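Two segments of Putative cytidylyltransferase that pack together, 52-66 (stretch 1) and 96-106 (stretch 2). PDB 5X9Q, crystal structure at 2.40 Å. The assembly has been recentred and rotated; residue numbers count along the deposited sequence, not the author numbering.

Stretch 1 52-66: HVSYLADAKALGACL
Stretch 2 (96-106) LLAALECVDWV

Stretch 1 is helical from its start through about Leu62, turns at Gly63 and Ala64, and enters a strand that includes Leu66. Stretch 2 leaves a helix, crosses a loop from Leu100 to Asp104, and becomes a strand at Trp105. The two run in the same general direction. Val53 CA is 8.1 Å from Leu100 CA. Leu66 CA is 5.3 Å from Asp104 CA. Together the stretches bury 510 Å².

Cys102 has the largest covered area. Its phi/psi is -82/-13 and chi1 is p. CA-to-CB points toward the helix, and Cys102 SG lies 3.4 Å from Leu56 O, 3.7 Å from Leu56 CB and 4.3 Å from Ala57 CB. Ala57 CA lies 5.5 Å from Cys102 CA, and the Ala57 CA-to-CB bond points sideways. Lys60 CB packs 3.8 Å from Cys102 CB.

Leu66 comes next, extended at -124/120, with chi1 t and chi2 p. Its backbone makes three hydrogen bonds. Leu66 O accepts from Asp104 N (2.9 Å) and Trp105 N (3.2 Å). Leu66 N donates to Asp104 OD2 (2.9 Å, 157°). Its side chain is buried, with Leu66 CD2 4.3 Å from Val103 CG2.

Leu56 (chi1 m, chi2 t) points toward stretch 2. Leu56 CD1 sits 3.3 Å from Leu100 CD1, 3.5 Å from Leu97 CD2 and 4.1 Å from Val103 CG2. Leu100 is m, t. Val53 CG1 extends this apolar patch, 4.0 Å from Leu100 CD2. These apolar side chains have no polar group to satisfy, so they suit this buried site.

Asp104 (chi1 m) also balances charge. Lys60, with chi angles t, p, t, m, places Lys60 NZ 3.0 Å from Asp104 OD2 in a salt bridge. OD2 thus serves both the lysine and the Leu66 amide. Cys65 SG (chi1 t) lies at the edge of the Trp105 ring, 4.0 Å from Trp105 CD1; Trp105 has chi1 m and chi2 104°.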

# COMPACT_ATOMS: atom_id res chain seq x y z
N HIS A 52 -8.03 -4.63 -2.96
CA HIS A 52 -6.76 -5.23 -3.34
C HIS A 52 -5.91 -5.58 -2.12
O HIS A 52 -5.44 -6.70 -2.00
CB HIS A 52 -5.98 -4.28 -4.23
CG HIS A 52 -6.48 -4.20 -5.63
ND1 HIS A 52 -6.64 -3.01 -6.30
CD2 HIS A 52 -6.82 -5.17 -6.51
CE1 HIS A 52 -7.05 -3.24 -7.53
NE2 HIS A 52 -7.18 -4.55 -7.68
N VAL A 53 -5.70 -4.62 -1.23
CA VAL A 53 -4.79 -4.87 -0.11
C VAL A 53 -5.42 -5.74 0.96
O VAL A 53 -4.71 -6.51 1.61
CB VAL A 53 -4.25 -3.54 0.51
CG1 VAL A 53 -3.44 -2.77 -0.56
CG2 VAL A 53 -5.36 -2.70 1.09
N SER A 54 -6.73 -5.63 1.15
CA SER A 54 -7.42 -6.44 2.14
C SER A 54 -7.27 -7.90 1.73
O SER A 54 -6.98 -8.77 2.55
CB SER A 54 -8.90 -6.06 2.21
OG SER A 54 -9.08 -4.83 2.90
N TYR A 55 -7.45 -8.17 0.44
CA TYR A 55 -7.32 -9.50 -0.10
C TYR A 55 -5.88 -9.94 -0.20
O TYR A 55 -5.62 -11.10 -0.05
CB TYR A 55 -8.10 -9.65 -1.41
CG TYR A 55 -7.33 -10.08 -2.63
CD1 TYR A 55 -6.95 -11.39 -2.82
CD2 TYR A 55 -6.97 -9.18 -3.56
CE1 TYR A 55 -6.22 -11.76 -3.93
CE2 TYR A 55 -6.26 -9.53 -4.67
CZ TYR A 55 -5.88 -10.81 -4.85
OH TYR A 55 -5.18 -11.07 -5.97
N LEU A 56 -4.96 -9.01 -0.45
CA LEU A 56 -3.55 -9.38 -0.52
C LEU A 56 -3.05 -9.85 0.86
O LEU A 56 -2.19 -10.73 0.96
CB LEU A 56 -2.71 -8.21 -1.02
CG LEU A 56 -2.64 -8.02 -2.53
CD1 LEU A 56 -1.60 -6.97 -2.90
CD2 LEU A 56 -2.36 -9.34 -3.23
N ALA A 57 -3.60 -9.24 1.90
CA ALA A 57 -3.27 -9.54 3.30
C ALA A 57 -3.84 -10.87 3.76
O ALA A 57 -3.12 -11.65 4.38
CB ALA A 57 -3.73 -8.40 4.21
N ASP A 58 -5.08 -11.15 3.39
CA ASP A 58 -5.72 -12.42 3.74
C ASP A 58 -5.03 -13.59 3.02
O ASP A 58 -4.88 -14.67 3.60
CB ASP A 58 -7.20 -12.39 3.38
CG ASP A 58 -8.02 -11.60 4.38
OD1 ASP A 58 -7.51 -11.31 5.49
OD2 ASP A 58 -9.19 -11.26 4.07
N ALA A 59 -4.60 -13.38 1.78
CA ALA A 59 -3.93 -14.43 1.02
C ALA A 59 -2.63 -14.76 1.74
O ALA A 59 -2.31 -15.94 1.93
CB ALA A 59 -3.67 -14.00 -0.44
N LYS A 60 -1.93 -13.73 2.21
CA LYS A 60 -0.68 -13.92 2.96
C LYS A 60 -0.96 -14.75 4.22
O LYS A 60 -0.17 -15.62 4.57
CB LYS A 60 -0.03 -12.58 3.36
CG LYS A 60 1.24 -12.74 4.21
CD LYS A 60 2.24 -13.63 3.47
CE LYS A 60 3.50 -13.94 4.29
NZ LYS A 60 4.51 -12.85 4.39
N ALA A 61 -2.08 -14.48 4.88
CA ALA A 61 -2.47 -15.16 6.11
C ALA A 61 -2.76 -16.66 5.92
O ALA A 61 -2.75 -17.42 6.89
CB ALA A 61 -3.69 -14.47 6.71
N LEU A 62 -3.05 -17.06 4.68
CA LEU A 62 -3.31 -18.47 4.37
C LEU A 62 -2.03 -19.28 4.30
O LEU A 62 -2.08 -20.51 4.43
CB LEU A 62 -4.05 -18.62 3.04
CG LEU A 62 -5.46 -18.05 2.90
CD1 LEU A 62 -5.93 -18.20 1.45
CD2 LEU A 62 -6.41 -18.78 3.85
N GLY A 63 -0.88 -18.63 4.16
CA GLY A 63 0.34 -19.37 3.90
C GLY A 63 1.52 -18.72 4.58
O GLY A 63 1.33 -17.89 5.44
N ALA A 64 2.73 -19.14 4.22
CA ALA A 64 3.95 -18.58 4.80
C ALA A 64 4.67 -17.63 3.83
O ALA A 64 5.67 -17.01 4.15
CB ALA A 64 4.89 -19.69 5.21
N CYS A 65 4.15 -17.53 2.62
CA CYS A 65 4.89 -16.85 1.58
C CYS A 65 3.92 -16.43 0.48
O CYS A 65 3.11 -17.24 0.02
CB CYS A 65 5.96 -17.80 1.05
SG CYS A 65 6.83 -17.17 -0.32
N LEU A 66 3.98 -15.17 0.04
CA LEU A 66 3.03 -14.71 -0.94
C LEU A 66 3.70 -14.14 -2.16
O LEU A 66 4.42 -13.14 -2.08
CB LEU A 66 2.10 -13.65 -0.35
CG LEU A 66 1.14 -13.03 -1.36
CD1 LEU A 66 0.20 -14.07 -1.98
CD2 LEU A 66 0.34 -11.85 -0.75
N LEU A 96 4.52 -0.81 -6.65
CA LEU A 96 3.50 -0.55 -5.63
C LEU A 96 3.24 -1.78 -4.82
O LEU A 96 3.22 -1.73 -3.59
CB LEU A 96 2.19 -0.09 -6.27
CG LEU A 96 1.88 1.39 -6.22
CD1 LEU A 96 1.37 1.72 -4.86
CD2 LEU A 96 3.16 2.14 -6.52
N LEU A 97 3.05 -2.91 -5.50
CA LEU A 97 2.82 -4.18 -4.81
C LEU A 97 3.97 -4.52 -3.87
O LEU A 97 3.76 -4.97 -2.74
CB LEU A 97 2.61 -5.29 -5.84
CG LEU A 97 1.26 -5.13 -6.53
CD1 LEU A 97 1.17 -5.86 -7.85
CD2 LEU A 97 0.18 -5.65 -5.58
N ALA A 98 5.20 -4.28 -4.32
CA ALA A 98 6.35 -4.64 -3.52
C ALA A 98 6.42 -3.81 -2.23
O ALA A 98 6.97 -4.26 -1.23
CB ALA A 98 7.63 -4.48 -4.32
N ALA A 99 5.82 -2.62 -2.25
CA ALA A 99 5.84 -1.73 -1.10
C ALA A 99 4.95 -2.26 0.01
O ALA A 99 5.01 -1.77 1.15
CB ALA A 99 5.42 -0.33 -1.49
N LEU A 100 4.14 -3.26 -0.32
CA LEU A 100 3.18 -3.81 0.62
C LEU A 100 3.82 -4.76 1.62
O LEU A 100 4.65 -5.62 1.26
CB LEU A 100 2.08 -4.54 -0.15
CG LEU A 100 1.25 -3.61 -1.02
CD1 LEU A 100 0.26 -4.38 -1.88
CD2 LEU A 100 0.54 -2.58 -0.12
N GLU A 101 3.43 -4.62 2.88
CA GLU A 101 3.96 -5.46 3.94
C GLU A 101 3.68 -6.93 3.71
O GLU A 101 4.52 -7.78 4.01
CB GLU A 101 3.36 -5.07 5.29
CG GLU A 101 3.99 -5.87 6.43
CD GLU A 101 3.58 -5.38 7.80
OE1 GLU A 101 2.51 -4.74 7.92
OE2 GLU A 101 4.35 -5.59 8.77
N CYS A 102 2.50 -7.26 3.20
CA CYS A 102 2.14 -8.66 3.13
C CYS A 102 2.71 -9.42 1.94
O CYS A 102 2.68 -10.64 1.95
CB CYS A 102 0.62 -8.81 3.14
SG CYS A 102 -0.19 -8.10 1.72
N VAL A 103 3.24 -8.72 0.94
CA VAL A 103 3.74 -9.35 -0.28
C VAL A 103 5.20 -9.73 -0.11
O VAL A 103 5.98 -8.93 0.38
CB VAL A 103 3.62 -8.40 -1.54
CG1 VAL A 103 4.34 -8.99 -2.75
CG2 VAL A 103 2.18 -8.10 -1.91
N ASP A 104 5.59 -10.93 -0.52
CA ASP A 104 7.01 -11.28 -0.44
C ASP A 104 7.73 -11.17 -1.78
O ASP A 104 8.87 -10.71 -1.84
CB ASP A 104 7.20 -12.69 0.11
CG ASP A 104 6.64 -12.82 1.50
OD1 ASP A 104 7.32 -12.39 2.46
OD2 ASP A 104 5.50 -13.33 1.64
N TRP A 105 7.07 -11.56 -2.86
CA TRP A 105 7.74 -11.58 -4.16
C TRP A 105 6.78 -11.11 -5.23
O TRP A 105 5.63 -11.50 -5.25
CB TRP A 105 8.25 -13.00 -4.51
CG TRP A 105 9.19 -13.57 -3.47
CD1 TRP A 105 8.90 -14.54 -2.52
CD2 TRP A 105 10.55 -13.18 -3.23
NE1 TRP A 105 10.01 -14.78 -1.75
CE2 TRP A 105 11.03 -13.96 -2.16
CE3 TRP A 105 11.41 -12.26 -3.84
CZ2 TRP A 105 12.33 -13.83 -1.67
CZ3 TRP A 105 12.70 -12.14 -3.36
CH2 TRP A 105 13.15 -12.93 -2.29
N VAL A 106 7.27 -10.26 -6.13
CA VAL A 106 6.46 -9.78 -7.25
C VAL A 106 7.16 -10.17 -8.57
O VAL A 106 8.33 -9.83 -8.78
CB VAL A 106 6.23 -8.25 -7.20
CG1 VAL A 106 5.26 -7.81 -8.28
CG2 VAL A 106 5.72 -7.84 -5.80